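Local coordinates for alcohol dehydrogenase, zinc-containing (Thermotoga maritima, PDB 1VJ0), which probably catalyses the oxidation of an alcohol, or the reverse reduction, as a zinc-containing member of the medium-chain dehydrogenase family, at residues Ser38-Ser44 with Val84-Gly88; Gly43-Ile49 with Ser151-Pro157. All blocks are in the same frame, centred on the assembly; numbering follows the deposited sequence.

Contact 1: Ser38-Ser44 with Val84-Gly88; sequences SDIPRGS and VEVNG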
ATOM      1  N   SER A  38      32.407  28.955 -22.310  1.00 30.42           N
ATOM      2  CA  SER A  38      33.754  28.386 -22.184  1.00 30.21           C
ATOM      3  C   SER A  38      33.672  27.370 -21.051  1.00 30.22           C
ATOM      4  O   SER A  38      33.161  26.262 -21.246  1.00 30.85           O
ATOM      5  CB  SER A  38      34.768  29.482 -21.939  1.00 30.43           C
ATOM      6  OG  SER A  38      36.062  28.927 -21.765  1.00 32.68           O
ATOM      7  N   ASP A  39      34.049  27.770 -19.855  1.00 30.20           N
ATOM      8  CA  ASP A  39      34.008  26.914 -18.702  1.00 31.26           C
ATOM      9  C   ASP A  39      32.554  26.644 -18.225  1.00 31.30           C
ATOM     10  O   ASP A  39      31.682  27.468 -18.448  1.00 31.12           O
ATOM     11  CB  ASP A  39      34.838  27.590 -17.612  1.00 32.63           C
ATOM     12  CG  ASP A  39      35.398  26.612 -16.670  1.00 37.43           C
ATOM     13  OD1 ASP A  39      35.001  25.424 -16.780  1.00 46.59           O
ATOM     14  OD2 ASP A  39      36.243  26.894 -15.790  1.00 48.20           O
ATOM     15  N   ILE A  40      32.279  25.467 -17.653  1.00 30.08           N
ATOM     16  CA  ILE A  40      31.009  25.198 -16.970  1.00 30.38           C
ATOM     17  C   ILE A  40      31.278  24.662 -15.538  1.00 29.93           C
ATOM     18  O   ILE A  40      32.376  24.133 -15.284  1.00 28.62           O
ATOM     19  CB  ILE A  40      30.112  24.217 -17.791  1.00 30.07           C
ATOM     20  CG1 ILE A  40      30.773  22.835 -18.011  1.00 29.17           C
ATOM     21  CG2 ILE A  40      29.789  24.814 -19.158  1.00 30.74           C
ATOM     22  CD1 ILE A  40      29.949  21.900 -18.911  1.00 29.85           C
ATOM     23  N   PRO A  41      30.329  24.802 -14.615  1.00 29.39           N
ATOM     24  CA  PRO A  41      30.561  24.333 -13.250  1.00 30.08           C
ATOM     25  C   PRO A  41      30.935  22.855 -13.193  1.00 30.03           C
ATOM     26  O   PRO A  41      30.439  22.044 -14.003  1.00 29.38           O
ATOM     27  CB  PRO A  41      29.232  24.613 -12.565  1.00 30.57           C
ATOM     28  CG  PRO A  41      28.727  25.740 -13.327  1.00 30.57           C
ATOM     29  CD  PRO A  41      29.009  25.446 -14.741  1.00 29.35           C
ATOM     30  N   ARG A  42      31.784  22.520 -12.245  1.00 28.60           N
ATOM     31  CA  ARG A  42      32.206  21.150 -12.055  1.00 31.52           C
ATOM     32  C   ARG A  42      31.036  20.174 -12.059  1.00 29.93           C
ATOM     33  O   ARG A  42      30.041  20.339 -11.361  1.00 27.89           O
ATOM     34  CB  ARG A  42      33.017  21.014 -10.765  1.00 32.05           C
ATOM     35  CG  ARG A  42      33.773  19.712 -10.639  1.00 36.40           C
ATOM     36  CD  ARG A  42      34.230  19.420  -9.211  1.00 38.93           C
ATOM     37  NE  ARG A  42      35.349  20.319  -8.869  1.00 44.47           N
ATOM     38  CZ  ARG A  42      35.467  21.065  -7.749  1.00 47.20           C
ATOM     39  NH1 ARG A  42      34.558  21.044  -6.772  1.00 46.73           N
ATOM     40  NH2 ARG A  42      36.542  21.822  -7.608  1.00 45.85           N
ATOM     41  N   GLY A  43      31.165  19.135 -12.871  1.00 29.14           N
ATOM     42  CA  GLY A  43      30.202  18.056 -12.898  1.00 28.32           C
ATOM     43  C   GLY A  43      29.096  18.272 -13.949  1.00 29.11           C
ATOM     44  O   GLY A  43      28.324  17.363 -14.221  1.00 27.38           O
ATOM     45  N   SER A  44      29.019  19.490 -14.491  1.00 27.86           N
ATOM     46  CA  SER A  44      27.926  19.913 -15.354  1.00 27.94           C
ATOM     47  C   SER A  44      27.998  19.239 -16.707  1.00 27.57           C
ATOM     48  O   SER A  44      29.071  18.798 -17.099  1.00 25.82           O
ATOM     49  CB  SER A  44      28.051  21.414 -15.641  1.00 28.65           C
ATOM     50  OG  SER A  44      27.758  22.172 -14.489  1.00 30.84           O
ATOM     51  N   VAL A  84      27.105  17.563 -25.426  1.00 25.34           N
ATOM     52  CA  VAL A  84      28.249  18.190 -26.056  1.00 26.09           C
ATOM     53  C   VAL A  84      29.480  17.891 -25.218  1.00 26.36           C
ATOM     54  O   VAL A  84      30.474  17.427 -25.736  1.00 26.07           O
ATOM     55  CB  VAL A  84      28.068  19.741 -26.244  1.00 26.82           C
ATOM     56  CG1 VAL A  84      29.319  20.392 -26.875  1.00 28.46           C
ATOM     57  CG2 VAL A  84      26.842  20.030 -27.080  1.00 26.47           C
ATOM     58  N   GLU A  85      29.415  18.182 -23.931  1.00 27.14           N
ATOM     59  CA  GLU A  85      30.503  17.900 -23.066  1.00 28.79           C
ATOM     60  C   GLU A  85      30.039  17.705 -21.619  1.00 27.72           C
ATOM     61  O   GLU A  85      28.968  18.131 -21.214  1.00 27.00           O
ATOM     62  CB  GLU A  85      31.592  18.971 -23.233  1.00 30.29           C
ATOM     63  CG  GLU A  85      31.388  20.252 -22.493  1.00 33.54           C
ATOM     64  CD  GLU A  85      32.481  21.296 -22.777  1.00 33.65           C
ATOM     65  OE1 GLU A  85      32.740  21.598 -23.967  1.00 38.45           O
ATOM     66  OE2 GLU A  85      33.092  21.825 -21.784  1.00 41.30           O
ATOM     67  N   VAL A  86      30.848  16.973 -20.881  1.00 27.74           N
ATOM     68  CA  VAL A  86      30.673  16.724 -19.485  1.00 27.77           C
ATOM     69  C   VAL A  86      31.942  17.177 -18.811  1.00 28.16           C
ATOM     70  O   VAL A  86      33.031  16.726 -19.146  1.00 27.14           O
ATOM     71  CB  VAL A  86      30.514  15.214 -19.139  1.00 27.64           C
ATOM     72  CG1 VAL A  86      30.191  15.051 -17.693  1.00 26.72           C
ATOM     73  CG2 VAL A  86      29.413  14.554 -19.989  1.00 30.46           C
ATOM     74  N   ASN A  87      31.788  18.053 -17.835  1.00 29.10           N
ATOM     75  CA  ASN A  87      32.923  18.544 -17.029  1.00 30.10           C
ATOM     76  C   ASN A  87      33.217  17.538 -15.891  1.00 29.71           C
ATOM     77  O   ASN A  87      32.687  17.697 -14.819  1.00 32.22           O
ATOM     78  CB  ASN A  87      32.575  19.934 -16.439  1.00 30.31           C
ATOM     79  CG  ASN A  87      33.600  20.408 -15.422  1.00 35.26           C
ATOM     80  OD1 ASN A  87      34.061  19.608 -14.588  1.00 41.44           O
ATOM     81  ND2 ASN A  87      33.940  21.697 -15.454  1.00 37.08           N
ATOM     82  N   GLY A  88      34.012  16.509 -16.133  1.00 28.73           N
ATOM     83  CA  GLY A  88      34.115  15.376 -15.204  1.00 28.83           C
ATOM     84  C   GLY A  88      33.378  14.166 -15.770  1.00 29.64           C
ATOM     85  O   GLY A  88      33.502  13.875 -16.961  1.00 29.38           O
TER
HETATM   86  O   HOH W   1      34.289  23.013 -17.761  1.00 38.51           O
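The side chain of N87 packs on I40 and on the backbone of R42 and G43. N87 CB meets I40 CG1 at 3.8 Å, and the two side chains run past each other in opposite directions. CG stands anti to the backbone N (chi1 171°), which brings the amide to R42 and G43. N87 OD1 takes a weak hydrogen bond from G43 N at 3.4 Å. G43 N also gives a shorter bond of 2.9 Å to N87 O, in the plane of that carbonyl. One N-H is thus shared between two oxygens of one residue. At the other branch of the amide, N87 ND2 donates to a water, which in turn donates to D39 OD1; carboxylate and amide are nearly coplanar. A straight bond from N87 N to S44 O (2.9 Å, 171°) ties the last residue of the turn to the residue just after strand 78-86. P41 O is gripped twice, by S44 N and by S44 OG at 2.7 Å, both from one face of its plane. The arrangement is a type II beta turn with glycine at its third position, docked on an inverse gamma turn centred on N87.

Contact 2: Gly43-Ile49 with Ser151-Pro157; sequences GSILVEI and SHIVLDP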
ATOM      1  N   GLY A  43      31.165  19.135 -12.871  1.00 29.14           N
ATOM      2  CA  GLY A  43      30.202  18.056 -12.898  1.00 28.32           C
ATOM      3  C   GLY A  43      29.096  18.272 -13.949  1.00 29.11           C
ATOM      4  O   GLY A  43      28.324  17.363 -14.221  1.00 27.38           O
ATOM      5  N   SER A  44      29.019  19.490 -14.491  1.00 27.86           N
ATOM      6  CA  SER A  44      27.926  19.913 -15.354  1.00 27.94           C
ATOM      7  C   SER A  44      27.998  19.239 -16.707  1.00 27.57           C
ATOM      8  O   SER A  44      29.071  18.798 -17.099  1.00 25.82           O
ATOM      9  CB  SER A  44      28.051  21.414 -15.641  1.00 28.65           C
ATOM     10  OG  SER A  44      27.758  22.172 -14.489  1.00 30.84           O
ATOM     11  N   ILE A  45      26.860  19.257 -17.417  1.00 26.21           N
ATOM     12  CA  ILE A  45      26.709  18.705 -18.742  1.00 26.68           C
ATOM     13  C   ILE A  45      26.255  19.799 -19.728  1.00 25.62           C
ATOM     14  O   ILE A  45      25.220  20.423 -19.525  1.00 27.25           O
ATOM     15  CB  ILE A  45      25.659  17.535 -18.766  1.00 26.47           C
ATOM     16  CG1 ILE A  45      26.021  16.489 -17.716  1.00 29.12           C
ATOM     17  CG2 ILE A  45      25.658  16.892 -20.147  1.00 28.52           C
ATOM     18  CD1 ILE A  45      25.389  16.686 -16.304  1.00 30.04           C
ATOM     19  N   LEU A  46      27.054  20.057 -20.747  1.00 25.30           N
ATOM     20  CA  LEU A  46      26.642  20.995 -21.787  1.00 25.71           C
ATOM     21  C   LEU A  46      25.855  20.232 -22.821  1.00 24.39           C
ATOM     22  O   LEU A  46      26.365  19.243 -23.393  1.00 26.07           O
ATOM     23  CB  LEU A  46      27.854  21.633 -22.419  1.00 26.36           C
ATOM     24  CG  LEU A  46      27.608  22.725 -23.455  1.00 27.21           C
ATOM     25  CD1 LEU A  46      26.727  23.862 -22.950  1.00 28.76           C
ATOM     26  CD2 LEU A  46      29.000  23.258 -23.897  1.00 27.19           C
ATOM     27  N   VAL A  47      24.642  20.676 -23.070  1.00 23.64           N
ATOM     28  CA  VAL A  47      23.688  19.971 -23.916  1.00 25.11           C
ATOM     29  C   VAL A  47      23.230  20.874 -25.051  1.00 25.84           C
ATOM     30  O   VAL A  47      22.863  22.029 -24.821  1.00 27.21           O
ATOM     31  CB  VAL A  47      22.472  19.461 -23.083  1.00 25.04           C
ATOM     32  CG1 VAL A  47      21.426  18.735 -23.960  1.00 27.18           C
ATOM     33  CG2 VAL A  47      22.970  18.547 -21.964  1.00 28.26           C
ATOM     34  N   GLU A  48      23.290  20.343 -26.259  1.00 25.56           N
ATOM     35  CA  GLU A  48      22.672  20.946 -27.431  1.00 27.09           C
ATOM     36  C   GLU A  48      21.186  20.616 -27.429  1.00 26.26           C
ATOM     37  O   GLU A  48      20.795  19.432 -27.440  1.00 27.51           O
ATOM     38  CB  GLU A  48      23.335  20.380 -28.701  1.00 26.76           C
ATOM     39  CG  GLU A  48      22.723  20.941 -29.987  1.00 28.11           C
ATOM     40  CD  GLU A  48      23.041  20.138 -31.231  1.00 31.18           C
ATOM     41  OE1 GLU A  48      23.778  19.113 -31.155  1.00 34.70           O
ATOM     42  OE2 GLU A  48      22.488  20.544 -32.282  1.00 32.44           O
ATOM     43  N   ILE A  49      20.339  21.630 -27.360  1.00 25.71           N
ATOM     44  CA  ILE A  49      18.879  21.407 -27.403  1.00 26.48           C
ATOM     45  C   ILE A  49      18.458  20.967 -28.801  1.00 27.75           C
ATOM     46  O   ILE A  49      18.810  21.624 -29.770  1.00 27.80           O
ATOM     47  CB  ILE A  49      18.092  22.668 -26.961  1.00 25.63           C
ATOM     48  CG1 ILE A  49      18.343  23.017 -25.477  1.00 26.62           C
ATOM     49  CG2 ILE A  49      16.602  22.551 -27.243  1.00 26.45           C
ATOM     50  CD1 ILE A  49      17.711  22.030 -24.489  1.00 25.92           C
ATOM     51  N   SER A 151      19.723  27.291 -27.796  1.00 24.75           N
ATOM     52  CA  SER A 151      20.484  26.360 -28.623  1.00 24.26           C
ATOM     53  C   SER A 151      21.090  25.293 -27.725  1.00 24.66           C
ATOM     54  O   SER A 151      21.231  24.136 -28.158  1.00 23.04           O
ATOM     55  CB  SER A 151      21.587  27.118 -29.390  1.00 23.93           C
ATOM     56  OG  SER A 151      22.486  27.788 -28.495  1.00 24.08           O
ATOM     57  N   HIS A 152      21.406  25.696 -26.493  1.00 24.61           N
ATOM     58  CA  HIS A 152      22.103  24.849 -25.517  1.00 24.10           C
ATOM     59  C   HIS A 152      21.569  25.089 -24.138  1.00 25.23           C
ATOM     60  O   HIS A 152      21.059  26.185 -23.833  1.00 24.83           O
ATOM     61  CB  HIS A 152      23.618  25.145 -25.529  1.00 25.04           C
ATOM     62  CG  HIS A 152      24.278  24.821 -26.838  1.00 24.64           C
ATOM     63  ND1 HIS A 152      24.282  25.701 -27.899  1.00 24.34           N
ATOM     64  CD2 HIS A 152      24.953  23.719 -27.251  1.00 25.58           C
ATOM     65  CE1 HIS A 152      24.896  25.136 -28.932  1.00 29.04           C
ATOM     66  NE2 HIS A 152      25.295  23.925 -28.570  1.00 27.63           N
ATOM     67  N   ILE A 153      21.760  24.096 -23.263  1.00 25.05           N
ATOM     68  CA  ILE A 153      21.495  24.255 -21.841  1.00 26.01           C
ATOM     69  C   ILE A 153      22.660  23.629 -21.066  1.00 26.72           C
ATOM     70  O   ILE A 153      23.288  22.664 -21.531  1.00 25.65           O
ATOM     71  CB  ILE A 153      20.127  23.594 -21.453  1.00 26.98           C
ATOM     72  CG1 ILE A 153      19.718  23.946 -20.016  1.00 27.14           C
ATOM     73  CG2 ILE A 153      20.204  22.069 -21.642  1.00 26.11           C
ATOM     74  CD1 ILE A 153      18.281  23.570 -19.715  1.00 28.42           C
ATOM     75  N   VAL A 154      22.992  24.218 -19.918  1.00 25.74           N
ATOM     76  CA  VAL A 154      23.961  23.639 -19.014  1.00 26.11           C
ATOM     77  C   VAL A 154      23.210  22.952 -17.881  1.00 26.30           C
ATOM     78  O   VAL A 154      22.464  23.603 -17.145  1.00 26.79           O
ATOM     79  CB  VAL A 154      24.880  24.714 -18.414  1.00 26.55           C
ATOM     80  CG1 VAL A 154      25.860  24.093 -17.413  1.00 25.36           C
ATOM     81  CG2 VAL A 154      25.627  25.460 -19.545  1.00 25.89           C
ATOM     82  N   LEU A 155      23.380  21.640 -17.752  1.00 26.71           N
ATOM     83  CA  LEU A 155      22.697  20.852 -16.721  1.00 25.69           C
ATOM     84  C   LEU A 155      23.675  20.649 -15.556  1.00 26.83           C
ATOM     85  O   LEU A 155      24.846  20.297 -15.755  1.00 25.41           O
ATOM     86  CB  LEU A 155      22.252  19.483 -17.283  1.00 26.93           C
ATOM     87  CG  LEU A 155      21.327  19.415 -18.482  1.00 25.88           C
ATOM     88  CD1 LEU A 155      20.982  17.969 -18.694  1.00 29.37           C
ATOM     89  CD2 LEU A 155      20.068  20.203 -18.272  1.00 26.78           C
ATOM     90  N   ASP A 156      23.220  20.916 -14.343  1.00 27.33           N
ATOM     91  CA  ASP A 156      24.008  20.666 -13.134  1.00 28.55           C
ATOM     92  C   ASP A 156      24.265  19.163 -12.946  1.00 28.09           C
ATOM     93  O   ASP A 156      23.480  18.359 -13.391  1.00 27.98           O
ATOM     94  CB  ASP A 156      23.233  21.106 -11.900  1.00 30.09           C
ATOM     95  CG  ASP A 156      23.202  22.613 -11.679  1.00 36.75           C
ATOM     96  OD1 ASP A 156      24.241  23.301 -11.752  1.00 41.08           O
ATOM     97  OD2 ASP A 156      22.139  23.189 -11.374  1.00 44.04           O
ATOM     98  N   PRO A 157      25.304  18.788 -12.196  1.00 28.16           N
ATOM     99  CA  PRO A 157      25.616  17.369 -11.957  1.00 28.66           C
ATOM    100  C   PRO A 157      24.497  16.642 -11.261  1.00 29.13           C
ATOM    101  O   PRO A 157      24.332  15.444 -11.434  1.00 30.63           O
ATOM    102  CB  PRO A 157      26.905  17.419 -11.101  1.00 28.19           C
ATOM    103  CG  PRO A 157      26.988  18.817 -10.540  1.00 27.21           C
ATOM    104  CD  PRO A 157      26.287  19.679 -11.558  1.00 27.94           C
TER
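S151 O accepts the N-H of I49 at 2.8 Å, with the donor 37° above the carbonyl plane. S151 OG and H152 ND1 are hydrogen-bonded at 2.8 Å. This link, with chi1 of H152 at -63°, sets the ring beside E48, with H152 CD2 3.6 Å from E48 CA. The E48 carboxylate turns to a salt bridge with R82. I153 is paired with V47 by two backbone bonds, and that from V47 N runs nearly along the axis of the I153 carbonyl. I153 CG2 touches V47 CB at 3.7 Å and I49 CD1 at 3.8 Å. V154 points to the other face of the sheet, that of H152, and its two methyls divide the work. V154 CG2 meets L46 CD1 at 3.9 Å, while CG1 touches S44 CB. L155 returns to the face of I153 and exchanges two backbone bonds with I45; the one from L155 N is almost straight (175°). L155 CD1 touches V47 CG2 at 3.9 Å, and W106 touches both side chains. D156 turns away to a salt bridge with R137. P157 ends the segment by laying its ring along the backbone of G43, with P157 CB 3.4 Å from G43 O. Alternating hydrogen-bonded and non-hydrogen-bonded pairs make this a regular antiparallel strand pair, part of the GroES-like domain of zinc-containing dehydrogenases.

Overall arrangement
Both contacts use the chain around G43 and S44, and their centres lie about 8 Å apart. Contact 1 is at the surface and joins a loop to the end of strand 78-86. Contact 2 is buried and joins strand 45-54 to strand 152-155. Strand 45-54 lies between the other two in the same sheet, and L46 probably hydrogen-bonds with V84 and E85 through its backbone. The chemistry follows the place. Contact 1 rests on an asparagine, one N-H and one carbonyl of the turn, and a water. Contact 2 combines regular backbone pairing with aliphatic side chains on both faces. R42 O packs on P157 CG where they meet.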